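Local coordinates for uncharacterized protein MG376 homolog (Mycoplasma pneumoniae, PDB 2HQL), which binds single-stranded DNA with a small OB-fold chain, two copies of which pair in the crystal, at the interface of chains A and B. Sequence-based numbering; all coordinates share one arbitrary frame. Chains: chain A/B, Hypothetical protein MG376 homolog.

Contact 1: the interface of chains A and B. Residues chain A 107, 109; chain B 12, 73, 95, 97, 103.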
loop_
_atom_site.group_PDB
_atom_site.type_symbol
_atom_site.label_atom_id
_atom_site.label_comp_id
_atom_site.label_asym_id
_atom_site.label_seq_id
_atom_site.Cartn_x
_atom_site.Cartn_y
_atom_site.Cartn_z
ATOM N N TYR A 107 -7.190 -8.062 -14.025
ATOM C CA TYR A 107 -6.123 -9.035 -14.076
ATOM C C TYR A 107 -6.548 -10.330 -14.765
ATOM O O TYR A 107 -7.724 -10.527 -15.097
ATOM C CB TYR A 107 -5.677 -9.355 -12.650
ATOM C CG TYR A 107 -6.809 -9.857 -11.784
ATOM C CD1 TYR A 107 -7.649 -8.971 -11.118
ATOM C CD2 TYR A 107 -7.061 -11.222 -11.659
ATOM C CE1 TYR A 107 -8.713 -9.433 -10.344
ATOM C CE2 TYR A 107 -8.117 -11.699 -10.895
ATOM C CZ TYR A 107 -8.942 -10.801 -10.238
ATOM O OH TYR A 107 -9.987 -11.271 -9.472
ATOM N N GLU A 109 -5.251 -14.756 -14.797
ATOM C CA GLU A 109 -5.009 -15.745 -13.774
ATOM C C GLU A 109 -4.268 -16.957 -14.305
ATOM O O GLU A 109 -4.730 -18.088 -14.145
ATOM C CB GLU A 109 -6.366 -16.181 -13.224
ATOM C CG GLU A 109 -7.087 -15.122 -12.408
ATOM C CD GLU A 109 -6.565 -15.056 -10.985
ATOM O OE1 GLU A 109 -6.740 -16.047 -10.232
ATOM O OE2 GLU A 109 -5.964 -14.019 -10.623
ATOM N N PHE B 12 -2.016 -5.025 -5.503
ATOM C CA PHE B 12 -1.783 -6.420 -5.838
ATOM C C PHE B 12 -0.468 -6.673 -5.149
ATOM O O PHE B 12 0.559 -6.110 -5.536
ATOM C CB PHE B 12 -1.695 -6.599 -7.352
ATOM C CG PHE B 12 -3.017 -6.429 -8.041
ATOM C CD1 PHE B 12 -3.930 -7.475 -8.079
ATOM C CD2 PHE B 12 -3.394 -5.196 -8.565
ATOM C CE1 PHE B 12 -5.193 -7.299 -8.626
ATOM C CE2 PHE B 12 -4.666 -5.011 -9.115
ATOM C CZ PHE B 12 -5.567 -6.063 -9.143
ATOM N N GLU B 73 -5.331 -9.494 -3.278
ATOM C CA GLU B 73 -5.822 -8.315 -3.970
ATOM C C GLU B 73 -6.588 -7.549 -2.911
ATOM O O GLU B 73 -7.248 -8.152 -2.073
ATOM C CB GLU B 73 -6.754 -8.681 -5.117
ATOM C CG GLU B 73 -7.054 -7.506 -6.034
ATOM C CD GLU B 73 -8.492 -7.486 -6.499
ATOM O OE1 GLU B 73 -8.995 -8.557 -6.894
ATOM O OE2 GLU B 73 -9.117 -6.404 -6.476
ATOM N N LYS B 95 -9.395 -10.258 -2.424
ATOM C CA LYS B 95 -9.327 -11.607 -2.950
ATOM C C LYS B 95 -7.949 -12.211 -2.715
ATOM O O LYS B 95 -6.929 -11.545 -2.909
ATOM C CB LYS B 95 -9.618 -11.592 -4.451
ATOM C CG LYS B 95 -9.522 -12.954 -5.123
ATOM C CD LYS B 95 -9.406 -12.799 -6.635
ATOM C CE LYS B 95 -9.324 -14.145 -7.339
ATOM N NZ LYS B 95 -10.611 -14.899 -7.276
ATOM N N PHE B 97 -5.256 -15.124 -3.782
ATOM C CA PHE B 97 -5.031 -15.848 -5.019
ATOM C C PHE B 97 -4.538 -17.265 -4.782
ATOM O O PHE B 97 -4.091 -17.612 -3.689
ATOM C CB PHE B 97 -4.034 -15.090 -5.895
ATOM C CG PHE B 97 -4.601 -13.852 -6.507
ATOM C CD1 PHE B 97 -5.624 -13.941 -7.442
ATOM C CD2 PHE B 97 -4.146 -12.598 -6.124
ATOM C CE1 PHE B 97 -6.193 -12.801 -7.990
ATOM C CE2 PHE B 97 -4.706 -11.443 -6.663
ATOM C CZ PHE B 97 -5.734 -11.543 -7.600
ATOM N N ILE B 103 -0.721 -13.749 -12.027
ATOM C CA ILE B 103 -1.798 -12.757 -12.171
ATOM C C ILE B 103 -1.814 -11.961 -13.484
ATOM O O ILE B 103 -2.465 -12.319 -14.451
ATOM C CB ILE B 103 -1.790 -11.766 -10.967
ATOM C CG1 ILE B 103 -1.747 -12.553 -9.652
ATOM C CG2 ILE B 103 -3.019 -10.860 -11.017
ATOM C CD1 ILE B 103 -2.929 -13.470 -9.413
#

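Contact 2: the interface of chains A and B. Residues chain A 8, 109; chain B 12-14, 71, 103.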
loop_
_atom_site.group_PDB
_atom_site.type_symbol
_atom_site.label_atom_id
_atom_site.label_comp_id
_atom_site.label_asym_id
_atom_site.label_seq_id
_atom_site.Cartn_x
_atom_site.Cartn_y
_atom_site.Cartn_z
ATOM N N LEU A 8 5.036 -9.905 -6.987
ATOM C CA LEU A 8 3.735 -9.226 -7.287
ATOM C C LEU A 8 3.663 -7.980 -6.397
ATOM O O LEU A 8 3.515 -8.077 -5.167
ATOM C CB LEU A 8 2.483 -10.080 -7.026
ATOM C CG LEU A 8 1.121 -9.452 -7.406
ATOM C CD1 LEU A 8 1.191 -8.775 -8.764
ATOM C CD2 LEU A 8 0.016 -10.502 -7.389
ATOM N N GLU A 109 -5.251 -14.756 -14.797
ATOM C CA GLU A 109 -5.009 -15.745 -13.774
ATOM C C GLU A 109 -4.268 -16.957 -14.305
ATOM O O GLU A 109 -4.730 -18.088 -14.145
ATOM C CB GLU A 109 -6.366 -16.181 -13.224
ATOM C CG GLU A 109 -7.087 -15.122 -12.408
ATOM C CD GLU A 109 -6.565 -15.056 -10.985
ATOM O OE1 GLU A 109 -6.740 -16.047 -10.232
ATOM O OE2 GLU A 109 -5.964 -14.019 -10.623
ATOM N N PHE B 12 -2.016 -5.025 -5.503
ATOM C CA PHE B 12 -1.783 -6.420 -5.838
ATOM C C PHE B 12 -0.468 -6.673 -5.149
ATOM O O PHE B 12 0.559 -6.110 -5.536
ATOM C CB PHE B 12 -1.695 -6.599 -7.352
ATOM C CG PHE B 12 -3.017 -6.429 -8.041
ATOM C CD1 PHE B 12 -3.930 -7.475 -8.079
ATOM C CD2 PHE B 12 -3.394 -5.196 -8.565
ATOM C CE1 PHE B 12 -5.193 -7.299 -8.626
ATOM C CE2 PHE B 12 -4.666 -5.011 -9.115
ATOM C CZ PHE B 12 -5.567 -6.063 -9.143
ATOM N N LEU B 13 -0.517 -7.484 -4.097
ATOM C CA LEU B 13 0.666 -7.774 -3.309
ATOM C C LEU B 13 0.848 -9.255 -3.037
ATOM O O LEU B 13 -0.112 -9.996 -2.803
ATOM C CB LEU B 13 0.601 -6.995 -1.985
ATOM C CG LEU B 13 1.840 -6.755 -1.104
ATOM C CD1 LEU B 13 2.991 -6.180 -1.907
ATOM C CD2 LEU B 13 1.457 -5.784 0.019
ATOM N N GLU B 14 2.112 -9.660 -3.075
ATOM C CA GLU B 14 2.528 -11.025 -2.830
ATOM C C GLU B 14 3.768 -10.985 -1.915
ATOM O O GLU B 14 4.683 -10.191 -2.131
ATOM C CB GLU B 14 2.836 -11.673 -4.172
ATOM C CG GLU B 14 3.178 -13.134 -4.129
ATOM C CD GLU B 14 4.653 -13.355 -4.173
ATOM O OE1 GLU B 14 5.272 -13.346 -3.095
ATOM O OE2 GLU B 14 5.197 -13.516 -5.289
ATOM N N SER B 71 -0.609 -14.411 -1.893
ATOM C CA SER B 71 -0.753 -13.423 -2.958
ATOM C C SER B 71 -2.196 -12.967 -2.932
ATOM O O SER B 71 -3.099 -13.762 -3.154
ATOM C CB SER B 71 -0.432 -14.066 -4.309
ATOM O OG SER B 71 -0.405 -13.111 -5.356
ATOM N N ILE B 103 -0.721 -13.749 -12.027
ATOM C CA ILE B 103 -1.798 -12.757 -12.171
ATOM C C ILE B 103 -1.814 -11.961 -13.484
ATOM O O ILE B 103 -2.465 -12.319 -14.451
ATOM C CB ILE B 103 -1.790 -11.766 -10.967
ATOM C CG1 ILE B 103 -1.747 -12.553 -9.652
ATOM C CG2 ILE B 103 -3.019 -10.860 -11.017
ATOM C CD1 ILE B 103 -2.929 -13.470 -9.413
#

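Contact 1: the interface of chains A and B
The phenol oxygen OH of A:Tyr107 ends against the aliphatic stem of B:Lys95, 3.3 Å from CD and somewhat farther from CE; these methylenes are its nearest neighbours across the contact, and OE1 of B:Glu73, farther off, is not within bonding reach. That carboxylate stands beside the same ring: OE1 of B:Glu73 is 3.6 Å from CE1 of A:Tyr107, and the carboxylate and ring planes are 55° apart. No N or O of one chain comes within bonding reach of the other, so the patch is held by packing. It joins two copies of an OB-fold protein, in a pairing that may not be the biological one: the C-terminal loop residues A:Tyr107 and A:Glu109 lie on strands 9-22, 69-80 and 95-96 of chain B and on the loop residues B:Phe97 and B:Ile103.

At the centre is an edge-to-face pair of aromatic rings. A:Tyr107 and B:Phe97 have centroids 5.3 Å apart and planes at 79°; B:Phe97 supplies the edge, its CE1 and CZ pointing at one face of the tyrosine near the rim on the CE2 side. At the opposite rim, CE1 of B:Phe12 approaches CD1 of A:Tyr107 at 3.9 Å. With CG between the backbone N and the carbonyl carbon (chi1 57°), the tyrosine turns this one face onto both phenylalanines while its CB stays against B:Ile103.

B:Ile103 uses its two branches differently. CG2 touches CB of A:Tyr107 at 3.5 Å, whereas CD1 lies over the centre of the B:Phe97 ring in its own chain, which should limit how far that ring can swing.

The carboxylate of A:Glu109 also reaches B:Phe97, but the residue is poorly ordered and its closest approach is too short to be reliable. The lysine chain runs nearly extended until chi4, where it bends and leaves NZ of B:Lys95 4.3 Å from OH of A:Tyr107.

Contact 2: the interface of chains A and B
An extended first torsion, with CG anti to the backbone N (chi1 -176°), carries the isobutyl group of A:Leu8 away from its own amide and in among B:Phe12, B:Ser71 and B:Ile103; chi2 of 44° turns the branch so that CD2 faces B:Ser71 and B:Ile103 and CD1 faces B:Phe12. CD2 of A:Leu8 enters between its two neighbours, lying 3.3 Å from the hydroxyl OG of B:Ser71 and 3.5 Å from CG1 of B:Ile103. The leucine and isoleucine side chains meet at about a right angle, so the contact is made by a methyl against a methylene and not by chains running alongside. CD1 of A:Leu8 takes the other direction and rests 3.9 Å from CB of B:Phe12, touching the base of that side chain.

The main chain of A:Leu8 adds a polar contact. Its carbonyl O accepts a hydrogen bond from the backbone N of B:Glu14 at 3.0 Å, with an angle of 133° at the hydrogen showing a bent bond. The donor belongs to strand 9-22 of chain B, and the acceptor lies in the loop residue just ahead of the corresponding strand of chain A. Close by, O of A:Leu8 is 3.4 Å from CA of B:Leu13.

With 90 Å² of its surface hidden, A:Leu8 is the main contributor from chain A here. The backbone bond may help to set the position of A:Leu8 along strand 9-22 of chain B, with the methyl contacts adding packing against B:Phe12 and B:Ile103. The aliphatic part of B:Glu14 packs closely too: its CB is 3.3 Å from CB of A:Leu8.

Contact 1 and contact 2 are neighbouring parts of a continuous surface, the centres of their C-alpha atoms about 5 Å apart. They share A:Glu109, B:Phe12 and B:Ile103. Contact 1 is supplied by the C-terminal tail of chain A and contact 2 mainly by its N-terminal segment, so both chain ends converge on the same side of chain B, where B:Ile103 and strand 9-22 serve both. Because the whole interface departs from an exact two-fold, equivalent residues need not meet the same partners in reverse.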